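Local coordinates for protein UDP-glucose 6-dehydrogenase (Pyrobaculum islandicum, PDB 3VTF) that probably oxidises UDP-glucose to UDP-glucuronate with two molecules of NAD+, as a member of the UDP-glucose/GDP-mannose dehydrogenase family, at residues Gly33-Val38 and Ser181-Phe186; Tyr68-Glu73 and Lys344-Asp349. All blocks are in the same frame, centred on the assembly; numbering follows the deposited sequence.

Contact 1: residues Gly33-Val38 and Ser181-Phe186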
ATOM      1  N   GLY A  33      26.071   1.146  -9.037  1.00 20.43           N
ATOM      2  CA  GLY A  33      27.276   0.467  -9.514  1.00 22.46           C
ATOM      3  C   GLY A  33      28.423   0.630  -8.511  1.00 23.59           C
ATOM      4  O   GLY A  33      29.090  -0.325  -8.204  1.00 21.53           O
ATOM      5  N   VAL A  34      28.669   1.861  -8.036  1.00 23.05           N
ATOM      6  CA  VAL A  34      29.869   2.069  -7.171  1.00 23.96           C
ATOM      7  C   VAL A  34      29.669   1.436  -5.796  1.00 22.11           C
ATOM      8  O   VAL A  34      30.619   0.847  -5.270  1.00 20.98           O
ATOM      9  CB  VAL A  34      30.253   3.573  -7.059  1.00 25.94           C
ATOM     10  CG1 VAL A  34      29.249   4.281  -6.149  1.00 24.65           C
ATOM     11  CG2 VAL A  34      31.685   3.670  -6.534  1.00 24.36           C
ATOM     12  N   VAL A  35      28.417   1.379  -5.305  1.00 20.86           N
ATOM     13  CA  VAL A  35      28.174   0.717  -4.030  1.00 21.91           C
ATOM     14  C   VAL A  35      28.313  -0.807  -4.193  1.00 23.53           C
ATOM     15  O   VAL A  35      28.818  -1.537  -3.297  1.00 23.55           O
ATOM     16  CB  VAL A  35      26.800   1.110  -3.411  1.00 23.54           C
ATOM     17  CG1 VAL A  35      26.387   0.154  -2.288  1.00 21.60           C
ATOM     18  CG2 VAL A  35      26.865   2.539  -2.879  1.00 26.43           C
ATOM     19  N   HIS A  36      27.856  -1.319  -5.338  1.00 19.67           N
ATOM     20  CA  HIS A  36      28.082  -2.790  -5.514  1.00 21.58           C
ATOM     21  C   HIS A  36      29.536  -3.127  -5.696  1.00 19.72           C
ATOM     22  O   HIS A  36      30.016  -4.158  -5.214  1.00 22.51           O
ATOM     23  CB  HIS A  36      27.271  -3.303  -6.695  1.00 22.28           C
ATOM     24  CG  HIS A  36      25.793  -3.500  -6.325  1.00 22.59           C
ATOM     25  ND1 HIS A  36      24.936  -2.456  -6.155  1.00 22.47           N
ATOM     26  CD2 HIS A  36      25.102  -4.639  -5.984  1.00 23.32           C
ATOM     27  CE1 HIS A  36      23.730  -2.944  -5.730  1.00 23.19           C
ATOM     28  NE2 HIS A  36      23.846  -4.274  -5.653  1.00 22.72           N
ATOM     29  N   ALA A  37      30.227  -2.291  -6.449  1.00 22.43           N
ATOM     30  CA  ALA A  37      31.668  -2.588  -6.695  1.00 22.96           C
ATOM     31  C   ALA A  37      32.431  -2.605  -5.386  1.00 26.65           C
ATOM     32  O   ALA A  37      33.224  -3.522  -5.113  1.00 20.99           O
ATOM     33  CB  ALA A  37      32.233  -1.557  -7.667  1.00 22.47           C
ATOM     34  N   VAL A  38      32.241  -1.556  -4.599  1.00 22.25           N
ATOM     35  CA  VAL A  38      32.878  -1.492  -3.261  1.00 21.35           C
ATOM     36  C   VAL A  38      32.417  -2.569  -2.295  1.00 21.63           C
ATOM     37  O   VAL A  38      33.245  -3.226  -1.595  1.00 22.22           O
ATOM     38  CB  VAL A  38      32.648  -0.063  -2.652  1.00 22.81           C
ATOM     39  CG1 VAL A  38      33.016  -0.047  -1.152  1.00 25.97           C
ATOM     40  CG2 VAL A  38      33.443   0.970  -3.427  1.00 21.30           C
ATOM     41  N   SER A 181      21.203   5.653   2.225  1.00 31.61           N
ATOM     42  CA  SER A 181      21.557   4.500   3.072  1.00 26.96           C
ATOM     43  C   SER A 181      22.038   3.276   2.191  1.00 25.46           C
ATOM     44  O   SER A 181      21.730   2.169   2.487  1.00 23.77           O
ATOM     45  CB  SER A 181      20.383   4.131   3.943  1.00 32.31           C
ATOM     46  OG  SER A 181      19.199   3.933   3.170  1.00 37.34           O
ATOM     47  N   ALA A 182      22.729   3.536   1.086  1.00 22.64           N
ATOM     48  CA  ALA A 182      22.934   2.476   0.097  1.00 24.09           C
ATOM     49  C   ALA A 182      23.870   1.371   0.670  1.00 25.42           C
ATOM     50  O   ALA A 182      23.702   0.188   0.409  1.00 24.34           O
ATOM     51  CB  ALA A 182      23.561   3.114  -1.114  1.00 22.96           C
ATOM     52  N   LEU A 183      24.903   1.775   1.401  1.00 23.57           N
ATOM     53  CA  LEU A 183      25.865   0.762   1.961  1.00 25.60           C
ATOM     54  C   LEU A 183      25.173  -0.118   2.956  1.00 28.09           C
ATOM     55  O   LEU A 183      25.299  -1.367   2.921  1.00 24.97           O
ATOM     56  CB  LEU A 183      27.087   1.415   2.623  1.00 24.30           C
ATOM     57  CG  LEU A 183      28.103   1.898   1.643  1.00 31.40           C
ATOM     58  CD1 LEU A 183      28.985   2.779   2.502  1.00 33.21           C
ATOM     59  CD2 LEU A 183      28.893   0.689   1.046  1.00 32.35           C
ATOM     60  N   GLU A 184      24.411   0.482   3.871  1.00 26.84           N
ATOM     61  CA  GLU A 184      23.641  -0.380   4.745  1.00 28.01           C
ATOM     62  C   GLU A 184      22.662  -1.302   3.988  1.00 27.41           C
ATOM     63  O   GLU A 184      22.529  -2.487   4.316  1.00 25.64           O
ATOM     64  CB  GLU A 184      22.831   0.466   5.746  1.00 34.70           C
ATOM     65  CG  GLU A 184      21.789  -0.307   6.562  1.00 41.16           C
ATOM     66  CD  GLU A 184      21.012   0.624   7.522  1.00 53.70           C
ATOM     67  OE1 GLU A 184      21.407   1.810   7.643  1.00 54.21           O
ATOM     68  OE2 GLU A 184      20.008   0.186   8.134  1.00 57.60           O
ATOM     69  N   ASP A 185      21.964  -0.783   2.979  1.00 27.16           N
ATOM     70  CA  ASP A 185      21.020  -1.648   2.241  1.00 26.48           C
ATOM     71  C   ASP A 185      21.753  -2.686   1.446  1.00 25.23           C
ATOM     72  O   ASP A 185      21.147  -3.743   1.111  1.00 23.61           O
ATOM     73  CB  ASP A 185      20.219  -0.753   1.215  1.00 26.14           C
ATOM     74  CG  ASP A 185      19.318   0.256   1.952  1.00 33.44           C
ATOM     75  OD1 ASP A 185      18.983  -0.069   3.110  1.00 27.80           O
ATOM     76  OD2 ASP A 185      18.946   1.306   1.389  1.00 27.67           O
ATOM     77  N   PHE A 186      23.014  -2.385   1.049  1.00 23.51           N
ATOM     78  CA  PHE A 186      23.831  -3.393   0.354  1.00 26.08           C
ATOM     79  C   PHE A 186      24.163  -4.594   1.336  1.00 26.94           C
ATOM     80  O   PHE A 186      23.966  -5.776   1.012  1.00 25.81           O
ATOM     81  CB  PHE A 186      25.127  -2.803  -0.250  1.00 25.90           C
ATOM     82  CG  PHE A 186      26.032  -3.898  -0.863  1.00 28.68           C
ATOM     83  CD1 PHE A 186      25.806  -4.332  -2.162  1.00 26.81           C
ATOM     84  CD2 PHE A 186      27.000  -4.585  -0.085  1.00 26.39           C
ATOM     85  CE1 PHE A 186      26.522  -5.388  -2.717  1.00 28.78           C
ATOM     86  CE2 PHE A 186      27.704  -5.677  -0.616  1.00 29.63           C
ATOM     87  CZ  PHE A 186      27.501  -6.081  -1.960  1.00 26.75           C
TER
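Helix segments G33-V38 and A182-F186 cross at -51°, their short axes 10.0 Å apart. V35 and L183 have the nearest alpha carbons, and the V35 side chain sets off toward the other helix. Its two methyls divide the work: CG2 meets A182 CB at 3.8 Å, whereas CG1, anti to the backbone N (chi1 165°), reaches F186 CB at 3.8 Å and, more loosely, L183 CD2. No hydrogen bond joins the segments; what meets is methyl groups, the F186 ring and the imidazole face. G33 belongs to a GxGxxG-type pattern, consistent with helix 31-43 being the first helix of the Rossmann-type NAD domain; the 181-186 segment packs against it from later in the same domain. H36 and F186 form a T-shaped pair, planes at 88° and centroids 5.2 Å apart: the F186 edge is directed at the imidazole face, with H36 CD2 3.6 Å from F186 CE1. The hydrogen bond between H36 ND1 and V32 O, one turn back, fixes the rotation of the imidazole. With an alanine here the F186 edge would probably lose the face it points into, and a gap open beside its neighbour L177, which binds UDP-glucose.

Contact 2: residues Tyr68-Glu73 and Lys344-Asp349. With UPG (uridine-5'-diphosphate-glucose), chain B.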
ATOM      1  N   TYR A  68      27.918  11.953  -3.421  1.00 36.98           N
ATOM      2  CA  TYR A  68      27.879  11.915  -1.986  1.00 36.29           C
ATOM      3  C   TYR A  68      27.025  10.786  -1.506  1.00 36.80           C
ATOM      4  O   TYR A  68      25.849  10.751  -1.825  1.00 31.01           O
ATOM      5  CB  TYR A  68      27.335  13.230  -1.407  1.00 33.89           C
ATOM      6  CG  TYR A  68      27.088  13.090   0.032  1.00 38.01           C
ATOM      7  CD1 TYR A  68      28.172  12.902   0.940  1.00 40.37           C
ATOM      8  CD2 TYR A  68      25.778  13.110   0.540  1.00 39.73           C
ATOM      9  CE1 TYR A  68      27.926  12.764   2.311  1.00 42.85           C
ATOM     10  CE2 TYR A  68      25.548  12.960   1.902  1.00 39.65           C
ATOM     11  CZ  TYR A  68      26.630  12.814   2.758  1.00 42.64           C
ATOM     12  OH  TYR A  68      26.365  12.643   4.047  1.00 49.89           O
ATOM     13  N   GLU A  69      27.574   9.923  -0.660  1.00 33.08           N
ATOM     14  CA  GLU A  69      26.793   8.827  -0.101  1.00 33.80           C
ATOM     15  C   GLU A  69      27.412   8.504   1.253  1.00 28.99           C
ATOM     16  O   GLU A  69      28.625   8.242   1.319  1.00 34.15           O
ATOM     17  CB  GLU A  69      26.899   7.597  -1.036  1.00 35.30           C
ATOM     18  CG  GLU A  69      26.133   6.354  -0.586  1.00 29.95           C
ATOM     19  CD  GLU A  69      24.633   6.534  -0.400  1.00 26.67           C
ATOM     20  OE1 GLU A  69      23.891   7.087  -1.236  1.00 28.76           O
ATOM     21  OE2 GLU A  69      24.092   6.034   0.585  1.00 30.24           O
ATOM     22  N   PRO A  70      26.613   8.531   2.321  1.00 35.08           N
ATOM     23  CA  PRO A  70      27.140   8.406   3.688  1.00 32.98           C
ATOM     24  C   PRO A  70      28.003   7.149   3.865  1.00 33.91           C
ATOM     25  O   PRO A  70      27.526   6.013   3.560  1.00 29.98           O
ATOM     26  CB  PRO A  70      25.865   8.302   4.548  1.00 31.31           C
ATOM     27  CG  PRO A  70      24.867   9.147   3.796  1.00 35.38           C
ATOM     28  CD  PRO A  70      25.182   8.916   2.316  1.00 33.42           C
ATOM     29  N   GLY A  71      29.262   7.344   4.295  1.00 28.82           N
ATOM     30  CA  GLY A  71      30.164   6.179   4.539  1.00 34.54           C
ATOM     31  C   GLY A  71      30.878   5.642   3.276  1.00 35.91           C
ATOM     32  O   GLY A  71      31.712   4.758   3.378  1.00 33.15           O
ATOM     33  N   LEU A  72      30.624   6.223   2.092  1.00 31.27           N
ATOM     34  CA  LEU A  72      31.219   5.712   0.895  1.00 32.59           C
ATOM     35  C   LEU A  72      32.705   5.992   0.797  1.00 32.15           C
ATOM     36  O   LEU A  72      33.459   5.178   0.308  1.00 27.51           O
ATOM     37  CB  LEU A  72      30.498   6.254  -0.357  1.00 30.41           C
ATOM     38  CG  LEU A  72      30.994   5.830  -1.738  1.00 32.91           C
ATOM     39  CD1 LEU A  72      31.099   4.298  -1.794  1.00 29.75           C
ATOM     40  CD2 LEU A  72      30.058   6.419  -2.822  1.00 31.82           C
ATOM     41  N   GLU A  73      33.140   7.190   1.199  1.00 33.51           N
ATOM     42  CA  GLU A  73      34.524   7.468   1.047  1.00 28.60           C
ATOM     43  C   GLU A  73      35.356   6.490   1.856  1.00 27.68           C
ATOM     44  O   GLU A  73      36.387   6.051   1.385  1.00 26.68           O
ATOM     45  CB  GLU A  73      34.813   8.943   1.482  1.00 35.05           C
ATOM     46  CG  GLU A  73      36.300   9.243   1.512  1.00 40.61           C
ATOM     47  CD  GLU A  73      36.554  10.671   2.012  1.00 52.79           C
ATOM     48  OE1 GLU A  73      36.010  11.056   3.074  1.00 55.11           O
ATOM     49  OE2 GLU A  73      37.250  11.412   1.311  1.00 55.45           O
ATOM     50  N   LYS A 344      15.708  14.563  -1.483  1.00 26.95           N
ATOM     51  CA  LYS A 344      15.393  14.198  -0.111  1.00 29.57           C
ATOM     52  C   LYS A 344      16.576  14.601   0.781  1.00 28.75           C
ATOM     53  O   LYS A 344      17.626  15.038   0.245  1.00 34.19           O
ATOM     54  CB  LYS A 344      15.174  12.722   0.022  1.00 28.00           C
ATOM     55  CG  LYS A 344      16.389  11.905  -0.439  1.00 30.60           C
ATOM     56  CD  LYS A 344      16.050  10.488  -0.121  1.00 38.20           C
ATOM     57  CE  LYS A 344      17.326   9.696  -0.051  1.00 39.59           C
ATOM     58  NZ  LYS A 344      16.910   8.279   0.104  1.00 46.36           N
ATOM     59  N   PRO A 345      16.415  14.498   2.141  1.00 31.65           N
ATOM     60  CA  PRO A 345      17.501  14.923   3.020  1.00 30.80           C
ATOM     61  C   PRO A 345      18.763  14.054   2.890  1.00 35.06           C
ATOM     62  O   PRO A 345      18.701  12.861   2.564  1.00 29.08           O
ATOM     63  CB  PRO A 345      16.911  14.722   4.445  1.00 31.51           C
ATOM     64  CG  PRO A 345      15.411  14.851   4.255  1.00 33.25           C
ATOM     65  CD  PRO A 345      15.215  14.095   2.946  1.00 33.03           C
ATOM     66  N   ASN A 346      19.909  14.681   3.160  1.00 41.60           N
ATOM     67  CA  ASN A 346      21.156  13.942   3.184  1.00 45.87           C
ATOM     68  C   ASN A 346      21.638  13.370   1.805  1.00 43.96           C
ATOM     69  O   ASN A 346      22.092  12.200   1.674  1.00 44.07           O
ATOM     70  CB  ASN A 346      21.098  12.874   4.262  1.00 43.55           C
ATOM     71  CG  ASN A 346      22.472  12.625   4.836  1.00 55.26           C
ATOM     72  OD1 ASN A 346      23.327  13.556   4.859  1.00 50.94           O
ATOM     73  ND2 ASN A 346      22.744  11.378   5.237  1.00 53.75           N
ATOM     74  N   THR A 347      21.463  14.198   0.776  1.00 40.11           N
ATOM     75  CA  THR A 347      22.080  13.926  -0.521  1.00 42.13           C
ATOM     76  C   THR A 347      22.266  15.288  -1.093  1.00 38.78           C
ATOM     77  O   THR A 347      21.717  16.311  -0.590  1.00 39.19           O
ATOM     78  CB  THR A 347      21.172  13.164  -1.505  1.00 44.72           C
ATOM     79  OG1 THR A 347      19.941  13.893  -1.616  1.00 40.70           O
ATOM     80  CG2 THR A 347      20.822  11.733  -1.049  1.00 43.14           C
ATOM     81  N   ASP A 348      23.018  15.325  -2.189  1.00 40.16           N
ATOM     82  CA  ASP A 348      23.191  16.566  -2.901  1.00 39.23           C
ATOM     83  C   ASP A 348      22.535  16.456  -4.292  1.00 41.11           C
ATOM     84  O   ASP A 348      22.508  17.414  -5.071  1.00 43.30           O
ATOM     85  CB  ASP A 348      24.660  17.045  -2.940  1.00 48.13           C
ATOM     86  CG  ASP A 348      25.573  16.111  -3.722  1.00 53.95           C
ATOM     87  OD1 ASP A 348      25.274  14.911  -3.743  1.00 44.26           O
ATOM     88  OD2 ASP A 348      26.596  16.594  -4.299  1.00 52.69           O
ATOM     89  N   ASP A 349      21.940  15.314  -4.522  1.00 36.83           N
ATOM     90  CA  ASP A 349      21.170  15.005  -5.741  1.00 34.82           C
ATOM     91  C   ASP A 349      19.893  15.861  -5.870  1.00 34.08           C
ATOM     92  O   ASP A 349      19.015  15.819  -4.970  1.00 32.67           O
ATOM     93  CB  ASP A 349      20.806  13.490  -5.663  1.00 29.09           C
ATOM     94  CG  ASP A 349      20.238  12.945  -6.948  1.00 30.81           C
ATOM     95  OD1 ASP A 349      19.874  13.716  -7.848  1.00 34.02           O
ATOM     96  OD2 ASP A 349      20.151  11.705  -7.061  1.00 32.82           O
TER
HETATM   97  N1  UPG B1001       9.121  10.468  -0.081  1.00 23.90           N
HETATM   98  C2  UPG B1001       7.872  11.059   0.274  1.00 23.29           C
HETATM   99  N3  UPG B1001       7.182  10.546   1.295  1.00 22.31           N
HETATM  100  C4  UPG B1001       7.644   9.412   1.946  1.00 24.34           C
HETATM  101  C5  UPG B1001       8.883   8.767   1.603  1.00 23.78           C
HETATM  102  C6  UPG B1001       9.584   9.331   0.517  1.00 22.90           C
HETATM  103  O2  UPG B1001       7.415  12.076  -0.337  1.00 22.06           O
HETATM  104  O4  UPG B1001       6.925   8.925   2.881  1.00 22.33           O
HETATM  105  C1C UPG B1001       9.797  11.092  -1.243  1.00 22.68           C
HETATM  106  C2C UPG B1001      11.220  11.463  -0.874  1.00 25.70           C
HETATM  107  O2C UPG B1001      11.315  12.784  -0.345  1.00 23.54           O
HETATM  108  C3C UPG B1001      11.946  11.359  -2.233  1.00 25.06           C
HETATM  109  C4C UPG B1001      11.207  10.240  -2.967  1.00 21.74           C
HETATM  110  O4C UPG B1001       9.994  10.033  -2.209  1.00 23.46           O
HETATM  111  O3C UPG B1001      11.678  12.559  -3.007  1.00 24.60           O
HETATM  112  C5C UPG B1001      11.989   8.906  -3.008  1.00 26.48           C
HETATM  113  O5C UPG B1001      12.558   8.698  -1.709  1.00 26.47           O
HETATM  114  PA  UPG B1001      13.505   7.331  -1.430  1.00 30.73           P
HETATM  115  O1A UPG B1001      12.653   6.032  -1.603  1.00 25.13           O
HETATM  116  O2A UPG B1001      14.369   7.601  -0.172  1.00 33.07           O
HETATM  117  O3A UPG B1001      14.616   7.581  -2.568  1.00 29.60           O
HETATM  118  PB  UPG B1001      15.399   6.560  -3.587  1.00 31.34           P
HETATM  119  O1B UPG B1001      16.869   6.647  -3.263  1.00 32.13           O
HETATM  120  O2B UPG B1001      14.887   7.235  -4.885  1.00 33.54           O
HETATM  121  O3B UPG B1001      14.994   5.040  -3.330  1.00 28.67           O
HETATM  122  C1' UPG B1001      13.994   4.381  -4.166  1.00 28.03           C
HETATM  123  C2' UPG B1001      13.519   3.162  -3.406  1.00 26.37           C
HETATM  124  C3' UPG B1001      14.669   2.127  -3.393  1.00 27.25           C
HETATM  125  C4' UPG B1001      15.053   1.835  -4.864  1.00 28.37           C
HETATM  126  C5' UPG B1001      15.643   3.165  -5.481  1.00 27.96           C
HETATM  127  C6' UPG B1001      16.050   3.113  -6.970  1.00 27.79           C
HETATM  128  O2' UPG B1001      13.352   3.765  -2.064  1.00 25.44           O
HETATM  129  O3' UPG B1001      14.175   0.968  -2.751  1.00 25.38           O
HETATM  130  O4' UPG B1001      16.125   0.869  -4.834  1.00 29.95           O
HETATM  131  O5' UPG B1001      14.489   4.053  -5.464  1.00 31.91           O
HETATM  132  O6' UPG B1001      15.233   2.141  -7.666  1.00 23.12           O
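The Y68 ring turns its edge to the N346-T347 backbone: the carbonyl carbon of N346 and T347 CA lie near the ring plane, with Y68 CD2 3.9 Å from T347 CA. Over one face, displaced toward the rim, sits the backbone nitrogen of P70 from the same segment. In Y68, CG anti to the backbone N (chi1 170°) carries the ring toward the loop. The ring and the N346 amide are turned 71° apart, and the two side chains cross at about a right angle. The single hydrogen bond between the segments runs from Y68 OH to N346 OD1 at 3.3 Å. It is long, and its donor stands 37° out of the carbonyl plane, so the bond does not follow a lone pair. The amide nitrogen packs against the proline ring, N346 ND2 lying 3.4 Å from P70 CG. Nearby, the N346 carbonyl oxygen lies 3.5 Å from Y68 CE2 and is buried without a polar partner.

The two segments come from different domains. Y68-E73 leads through a type II turn, E69 to L72, into helix 72-81 of the NAD-binding domain, while K344-D349 is the loop following strand 335-339 in the UDP-binding domain; the contact joins the two domains. At the base of the ring, D348 OD1 approaches Y68 CB at 3.5 Å. The other carboxylate oxygen of D348 is engaged within its own domain by a salt bridge to K379. Farther back in the same loop, K344 extends beyond CG to the substrate, where NZ donates to the phosphate oxygen O2A of UDP-glucose at 2.6 Å. That ammonium also bonds the backbone oxygen of E179, tying the UDP-binding loop to a substrate-binding segment of the NAD domain.

Contacts 1 and 2, with centres 12 Å apart, meet through E69 and the start of helix 182-187. E69 OE2 probably accepts a hydrogen bond from A182 N at 2.9 Å, while OE1 takes the amide of G180. Segment 68-73 thus touches the 181-186 segment directly, and L183 CD1 packs 3.5 Å from G71 O. Both contacts border residues that bind UDP-glucose: H36 of contact 1 comes about 4 Å from L177 between side chains, and T347 of contact 2 about 4 Å from E179. The ligand itself is reached by K344, whereas the A182 side chain remains about 8 Å from it, consistent with a second-shell position for contact 1.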